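PDB 2YVU: probable adenylyl-sulfate kinase from Aeropyrum pernix, which probably catalyses the ATP-dependent 3'-phosphorylation of adenosine 5'-phosphosulfate, yielding 3'-phosphoadenylyl sulfate (activated sulfate) in the route from sulfate to sulfide. Local coordinates for residues P95-Q98 and A99-M102; L71-I74 and A75-R79; L134-K137 and A138-E142. All coordinates share one frame; numbering follows the deposited sequence.

Contact 1 (P95-Q98 and A99-M102)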
# COMPACT_ATOMS: atom_id res chain seq x y z
N PRO A 95 -8.75 -17.19 -4.99
CA PRO A 95 -9.73 -18.17 -5.46
C PRO A 95 -11.14 -18.10 -4.88
O PRO A 95 -12.08 -18.54 -5.53
CB PRO A 95 -9.05 -19.51 -5.15
CG PRO A 95 -8.31 -19.21 -3.90
CD PRO A 95 -7.70 -17.85 -4.19
N TYR A 96 -11.28 -17.51 -3.70
CA TYR A 96 -12.58 -17.43 -3.03
C TYR A 96 -13.41 -16.18 -3.33
O TYR A 96 -12.95 -15.05 -3.17
CB TYR A 96 -12.37 -17.56 -1.52
CG TYR A 96 -11.77 -18.89 -1.11
CD1 TYR A 96 -12.55 -20.04 -1.07
CD2 TYR A 96 -10.42 -19.00 -0.78
CE1 TYR A 96 -12.00 -21.28 -0.71
CE2 TYR A 96 -9.86 -20.23 -0.42
CZ TYR A 96 -10.67 -21.37 -0.39
OH TYR A 96 -10.13 -22.59 -0.03
N LYS A 97 -14.64 -16.40 -3.77
CA LYS A 97 -15.56 -15.31 -4.09
C LYS A 97 -15.71 -14.33 -2.93
O LYS A 97 -15.63 -13.13 -3.12
CB LYS A 97 -16.94 -15.88 -4.45
CG LYS A 97 -16.98 -16.58 -5.80
CD LYS A 97 -18.36 -17.11 -6.13
CE LYS A 97 -18.81 -18.14 -5.10
NZ LYS A 97 -20.17 -18.63 -5.41
N GLN A 98 -15.95 -14.86 -1.74
CA GLN A 98 -16.13 -14.04 -0.56
C GLN A 98 -14.96 -13.09 -0.38
O GLN A 98 -15.14 -11.90 -0.12
CB GLN A 98 -16.27 -14.93 0.68
CG GLN A 98 -16.37 -14.18 2.03
CD GLN A 98 -15.02 -13.71 2.58
OE1 GLN A 98 -14.02 -14.44 2.54
NE2 GLN A 98 -14.98 -12.49 3.11
N ALA A 99 -13.76 -13.64 -0.53
CA ALA A 99 -12.54 -12.84 -0.39
C ALA A 99 -12.52 -11.73 -1.43
O ALA A 99 -12.23 -10.58 -1.12
CB ALA A 99 -11.32 -13.75 -0.54
N ARG A 100 -12.84 -12.07 -2.67
CA ARG A 100 -12.87 -11.09 -3.74
C ARG A 100 -14.01 -10.07 -3.55
O ARG A 100 -13.87 -8.91 -3.93
CB ARG A 100 -13.00 -11.78 -5.11
CG ARG A 100 -11.79 -12.66 -5.46
CD ARG A 100 -11.71 -12.95 -6.96
NE ARG A 100 -12.95 -13.53 -7.47
CZ ARG A 100 -13.28 -14.81 -7.39
NH1 ARG A 100 -12.45 -15.70 -6.82
NH2 ARG A 100 -14.46 -15.21 -7.85
N ASN A 101 -15.11 -10.48 -2.94
CA ASN A 101 -16.23 -9.57 -2.69
C ASN A 101 -15.83 -8.54 -1.62
O ASN A 101 -16.22 -7.38 -1.68
CB ASN A 101 -17.47 -10.35 -2.24
CG ASN A 101 -18.04 -11.22 -3.35
OD1 ASN A 101 -18.98 -11.98 -3.14
ND2 ASN A 101 -17.45 -11.12 -4.55
N MET A 102 -15.06 -9.00 -0.65
CA MET A 102 -14.56 -8.14 0.42
C MET A 102 -13.59 -7.09 -0.19
O MET A 102 -13.58 -5.92 0.19
CB MET A 102 -13.85 -9.01 1.46
CG MET A 102 -13.17 -8.27 2.57
SD MET A 102 -11.51 -7.76 2.11
CE MET A 102 -10.58 -9.31 2.35
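Ala-99 meets Tyr-96, the N-cap residue of helix 97-109, methyl to methylene, with Ala-99 CB 4.1 Å from Tyr-96 CB. Beyond that shared carbon surface the phenol ring leads away from the helix, and its OH is hydrogen-bonded to Asp-151, while Arg-64 makes a cation-pi contact with the ring. Arg-100 follows and grips the start of the helix in two ways. Its backbone N donates the first-turn hydrogen bond to Tyr-96 O (3.0 Å, N-H...O 163°). Its side chain runs back toward the N-terminus: CG stands beside the backbone N (chi1 -65°) and the chain then bends at chi3, which brings the guanidinium back alongside Lys-97 and Pro-95. One face of that group lies against Lys-97, whose CA sits 3.8 Å above the plane, displaced toward the rim of the group, and Arg-100 NH2 approaches Lys-97 CG to 3.5 Å. At the edge, Arg-100 NH1 comes within 3.1 Å of Pro-95 O. Asn-101 continues the helical pattern through a short bond from its N to Lys-97 O (2.7 Å), and its side chain stands close beside the same carbonyl. Met-102 N then reaches Gln-98 O at 2.9 Å, and the two side chains cross obliquely, with Gln-98 NE2 4.0 Å from Met-102 CB. The chemistry centres on one buried cation. Arg-100 is paired with Glu-116 and also bonds Ser-94 O and Glu-154 O, so its charge is probably well compensated while it ties the helix start to the backbone of Ser-94, the phosphoserine position inferred by similarity.

Contact 2 (L71-I74 and A75-R79)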
# COMPACT_ATOMS: atom_id res chain seq x y z
N LEU A 71 -5.20 -9.80 1.28
CA LEU A 71 -6.08 -9.26 0.26
C LEU A 71 -6.76 -7.97 0.71
O LEU A 71 -6.94 -7.04 -0.09
CB LEU A 71 -7.13 -10.31 -0.12
CG LEU A 71 -6.52 -11.54 -0.83
CD1 LEU A 71 -7.59 -12.60 -1.08
CD2 LEU A 71 -5.88 -11.10 -2.17
N LYS A 72 -7.14 -7.89 1.97
CA LYS A 72 -7.77 -6.68 2.48
C LYS A 72 -6.72 -5.57 2.41
O LYS A 72 -7.01 -4.42 2.11
CB LYS A 72 -8.21 -6.89 3.93
CG LYS A 72 -8.66 -5.60 4.61
CD LYS A 72 -9.13 -5.87 6.03
CE LYS A 72 -9.76 -4.62 6.65
NZ LYS A 72 -10.22 -4.86 8.05
N ARG A 73 -5.48 -5.93 2.71
CA ARG A 73 -4.39 -4.98 2.67
C ARG A 73 -4.18 -4.47 1.26
O ARG A 73 -4.00 -3.27 1.05
CB ARG A 73 -3.13 -5.65 3.18
CG ARG A 73 -1.94 -4.77 3.13
CD ARG A 73 -0.97 -5.25 4.16
NE ARG A 73 -0.47 -6.54 3.80
CZ ARG A 73 -0.32 -7.55 4.65
NH1 ARG A 73 -0.65 -7.42 5.93
NH2 ARG A 73 0.15 -8.68 4.19
N ILE A 74 -4.21 -5.38 0.29
CA ILE A 74 -4.04 -4.99 -1.10
C ILE A 74 -5.17 -4.06 -1.52
O ILE A 74 -4.95 -3.09 -2.23
CB ILE A 74 -4.03 -6.21 -2.04
CG1 ILE A 74 -2.76 -7.04 -1.80
CG2 ILE A 74 -4.11 -5.75 -3.50
CD1 ILE A 74 -1.47 -6.22 -1.89
N ALA A 75 -6.39 -4.38 -1.08
CA ALA A 75 -7.57 -3.58 -1.41
C ALA A 75 -7.40 -2.13 -0.92
O ALA A 75 -7.81 -1.17 -1.56
CB ALA A 75 -8.79 -4.21 -0.75
N TRP A 76 -6.79 -1.97 0.24
CA TRP A 76 -6.61 -0.62 0.73
C TRP A 76 -5.57 0.17 -0.03
O TRP A 76 -5.77 1.35 -0.31
CB TRP A 76 -6.30 -0.66 2.21
CG TRP A 76 -7.56 -0.61 2.99
CD1 TRP A 76 -8.24 -1.66 3.55
CD2 TRP A 76 -8.34 0.56 3.26
NE1 TRP A 76 -9.38 -1.21 4.15
CE2 TRP A 76 -9.47 0.14 3.99
CE3 TRP A 76 -8.19 1.92 2.94
CZ2 TRP A 76 -10.45 1.05 4.42
CZ3 TRP A 76 -9.17 2.82 3.38
CH2 TRP A 76 -10.28 2.37 4.11
N ILE A 77 -4.46 -0.50 -0.37
CA ILE A 77 -3.38 0.12 -1.11
C ILE A 77 -3.94 0.51 -2.48
O ILE A 77 -3.66 1.59 -2.99
CB ILE A 77 -2.21 -0.86 -1.31
CG1 ILE A 77 -1.61 -1.23 0.06
CG2 ILE A 77 -1.18 -0.28 -2.26
CD1 ILE A 77 -0.52 -2.34 0.03
N ALA A 78 -4.73 -0.37 -3.06
CA ALA A 78 -5.35 -0.09 -4.36
C ALA A 78 -6.32 1.09 -4.25
O ALA A 78 -6.38 1.93 -5.13
CB ALA A 78 -6.11 -1.32 -4.85
N ARG A 79 -7.08 1.15 -3.17
CA ARG A 79 -8.04 2.22 -2.98
C ARG A 79 -7.32 3.58 -2.83
O ARG A 79 -7.71 4.58 -3.44
CB ARG A 79 -8.90 1.89 -1.76
CG ARG A 79 -9.73 3.04 -1.19
CD ARG A 79 -10.68 2.51 -0.11
NE ARG A 79 -11.37 3.57 0.63
CZ ARG A 79 -12.34 3.35 1.53
NH1 ARG A 79 -12.75 2.12 1.79
NH2 ARG A 79 -12.88 4.37 2.17
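Lys-72 and Trp-76 lie side by side and point the same way from helix 64-82, Lys-72 CG standing 4.1 Å from Trp-76 CD1. Lys-72 O, 3.3 Å from Trp-76 CD1, lies at the indole edge near the ring plane and also accepts the hydrogen bond from Trp-76 N. With CG anti to the backbone N (chi1 170°) and every later torsion extended, Lys-72 carries its ammonium past the tryptophan to Glu-58 of the second subunit. The other end of the indole is used differently: Arg-79 sets its guanidinium over the CH2 rim of the ring, Trp-76 CH2 lying 3.4 Å above the guanidinium centre. Arg-73 and Ile-77 form a second matched pair, again alongside each other, with Arg-73 CG 4.2 Å from Ile-77 CD1. Ile-77 CD1 also looks across to Ile-74 CD1, 4.4 Å away, so the isoleucines make a short apolar strip. A main-chain bond from Ile-77 N to Arg-73 O (3.1 Å) accompanies the second pair. The Lys-72/Trp-76 and Arg-73/Ile-77 pairs each join a polar chain to an apolar one. Their aliphatic stems pack within the helix, whereas the charges find partners beyond it: Arg-73 at Ser-57, Arg-79 at Glu-109 and Glu-110. Ile-77 packs on Ile-77 of the second subunit, so apolar contact at the dimer interface joins the ion pair from Lys-72 to Glu-58 of that subunit, although the two Arg-73 guanidiniums, like charges, also come close there.

Contact 3 (L134-K137 and A138-E142)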
# COMPACT_ATOMS: atom_id res chain seq x y z
N LEU A 134 5.47 -27.39 -12.39
CA LEU A 134 4.78 -28.23 -11.42
C LEU A 134 5.83 -29.02 -10.65
O LEU A 134 5.85 -29.03 -9.43
CB LEU A 134 3.86 -29.22 -12.15
CG LEU A 134 2.77 -30.00 -11.42
CD1 LEU A 134 2.59 -31.33 -12.13
CD2 LEU A 134 3.11 -30.25 -9.97
N TYR A 135 6.72 -29.67 -11.39
CA TYR A 135 7.76 -30.48 -10.79
C TYR A 135 8.66 -29.70 -9.87
O TYR A 135 8.99 -30.16 -8.77
CB TYR A 135 8.59 -31.16 -11.90
CG TYR A 135 8.01 -32.47 -12.39
CD1 TYR A 135 8.50 -33.69 -11.94
CD2 TYR A 135 6.96 -32.49 -13.32
CE1 TYR A 135 7.98 -34.91 -12.41
CE2 TYR A 135 6.43 -33.69 -13.79
CZ TYR A 135 6.94 -34.90 -13.34
OH TYR A 135 6.42 -36.09 -13.81
N LYS A 136 9.04 -28.49 -10.27
CA LYS A 136 9.93 -27.72 -9.42
C LYS A 136 9.28 -27.30 -8.11
O LYS A 136 9.91 -27.33 -7.06
CB LYS A 136 10.46 -26.50 -10.18
CG LYS A 136 11.44 -25.66 -9.38
CD LYS A 136 12.07 -24.54 -10.22
CE LYS A 136 13.22 -25.05 -11.07
NZ LYS A 136 13.80 -24.02 -11.98
N LYS A 137 8.01 -26.90 -8.13
CA LYS A 137 7.38 -26.51 -6.88
C LYS A 137 7.23 -27.74 -5.97
O LYS A 137 7.43 -27.66 -4.75
CB LYS A 137 6.03 -25.88 -7.15
CG LYS A 137 6.14 -24.62 -8.02
CD LYS A 137 4.77 -24.11 -8.46
CE LYS A 137 4.91 -23.10 -9.60
NZ LYS A 137 5.82 -21.95 -9.27
N ALA A 138 6.88 -28.87 -6.56
CA ALA A 138 6.71 -30.11 -5.80
C ALA A 138 8.04 -30.58 -5.18
O ALA A 138 8.12 -30.89 -3.99
CB ALA A 138 6.17 -31.20 -6.71
N LEU A 139 9.08 -30.63 -6.00
CA LEU A 139 10.38 -31.08 -5.53
C LEU A 139 10.92 -30.21 -4.43
O LEU A 139 11.50 -30.71 -3.47
CB LEU A 139 11.37 -31.17 -6.70
CG LEU A 139 10.88 -32.25 -7.66
CD1 LEU A 139 11.77 -32.33 -8.92
CD2 LEU A 139 10.85 -33.58 -6.93
N LYS A 140 10.72 -28.90 -4.52
CA LYS A 140 11.21 -28.04 -3.46
C LYS A 140 10.19 -27.78 -2.37
O LYS A 140 10.39 -26.92 -1.51
CB LYS A 140 11.78 -26.74 -4.02
CG LYS A 140 10.88 -25.95 -4.91
CD LYS A 140 11.73 -25.26 -5.98
CE LYS A 140 12.88 -24.47 -5.38
NZ LYS A 140 12.41 -23.36 -4.51
N GLY A 141 9.11 -28.55 -2.40
CA GLY A 141 8.06 -28.44 -1.39
C GLY A 141 7.36 -27.12 -1.21
O GLY A 141 6.78 -26.86 -0.15
N GLU A 142 7.39 -26.26 -2.22
CA GLU A 142 6.72 -24.98 -2.11
C GLU A 142 5.35 -25.08 -2.75
O GLU A 142 5.00 -24.32 -3.64
CB GLU A 142 7.55 -23.88 -2.77
CG GLU A 142 7.88 -24.05 -4.24
CD GLU A 142 9.08 -23.20 -4.67
OE1 GLU A 142 9.44 -23.22 -5.87
OE2 GLU A 142 9.67 -22.52 -3.80
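Helix 131-139 ends in a Schellman motif, in which Glu-142 N turns back to Lys-137 O (2.9 Å) and Gly-141 N to Ala-138 O (3.0 Å), Gly-141 taking the positive phi of the C-prime position. Before this reversal the regular pattern is still intact, as in the nearly straight bond from Leu-139 N to Tyr-135 O (2.8 Å, N-H...O 168°). Glu-142 is the side chain that folds back over the helix end. Its CG lies between the backbone N and the carbonyl carbon (chi1 59°), which sets it across Lys-137, with Glu-142 CG 3.6 Å from Lys-137 CA and 3.9 Å from Lys-137 CB. The two chains pass at a slant, and Lys-137 NZ stays 5.1 Å from Glu-142 OE1, an opposite charge near at hand but not in contact. The closer cation is Lys-140, whose NZ forms a salt bridge with Glu-142 OE2 at 3.0 Å, approaching from above the carboxylate plane, 47° out of it. With Glu-142 cut back to an alanine, the Lys-140 ammonium would probably lose its ionic mate and Lys-137 CA the cover of the CG methylene. Leu-139 leans back along its own helix, its CG resting near Tyr-135 O. The whole arrangement lies at the surface, its centre about 23 Å from the centre of the chain. Helix 131-139 follows strand 114-120 and helix 123-129, and the Lys-137 side chain lies about 7 Å from that of Pro-22, an ATP-binding residue by similarity, in the P-loop after strand 14-19.

How the contacts relate
Along the chain, contact 2 comes first, then contact 1 and finally contact 3, all within the APS kinase domain. Contacts 1 and 2 occupy successive helices, 97-109 and 64-82, joined through strand 87-91 of the five-stranded parallel sheet. Their centres are about 13 Å apart, and they touch: Met-102 CE packs on Lys-72 N at 3.7 Å, and Ala-99 CB on Leu-71 CD1 at 3.9 Å. Contact 3 stands apart on helix 131-139, its centre about 27 Å from that of contact 1 and about 30 Å from that of contact 2. In this P-loop kinase the two neighbouring helices pack together, with helix 64-82 also reaching the second subunit, while the end of helix 131-139 lies at the periphery.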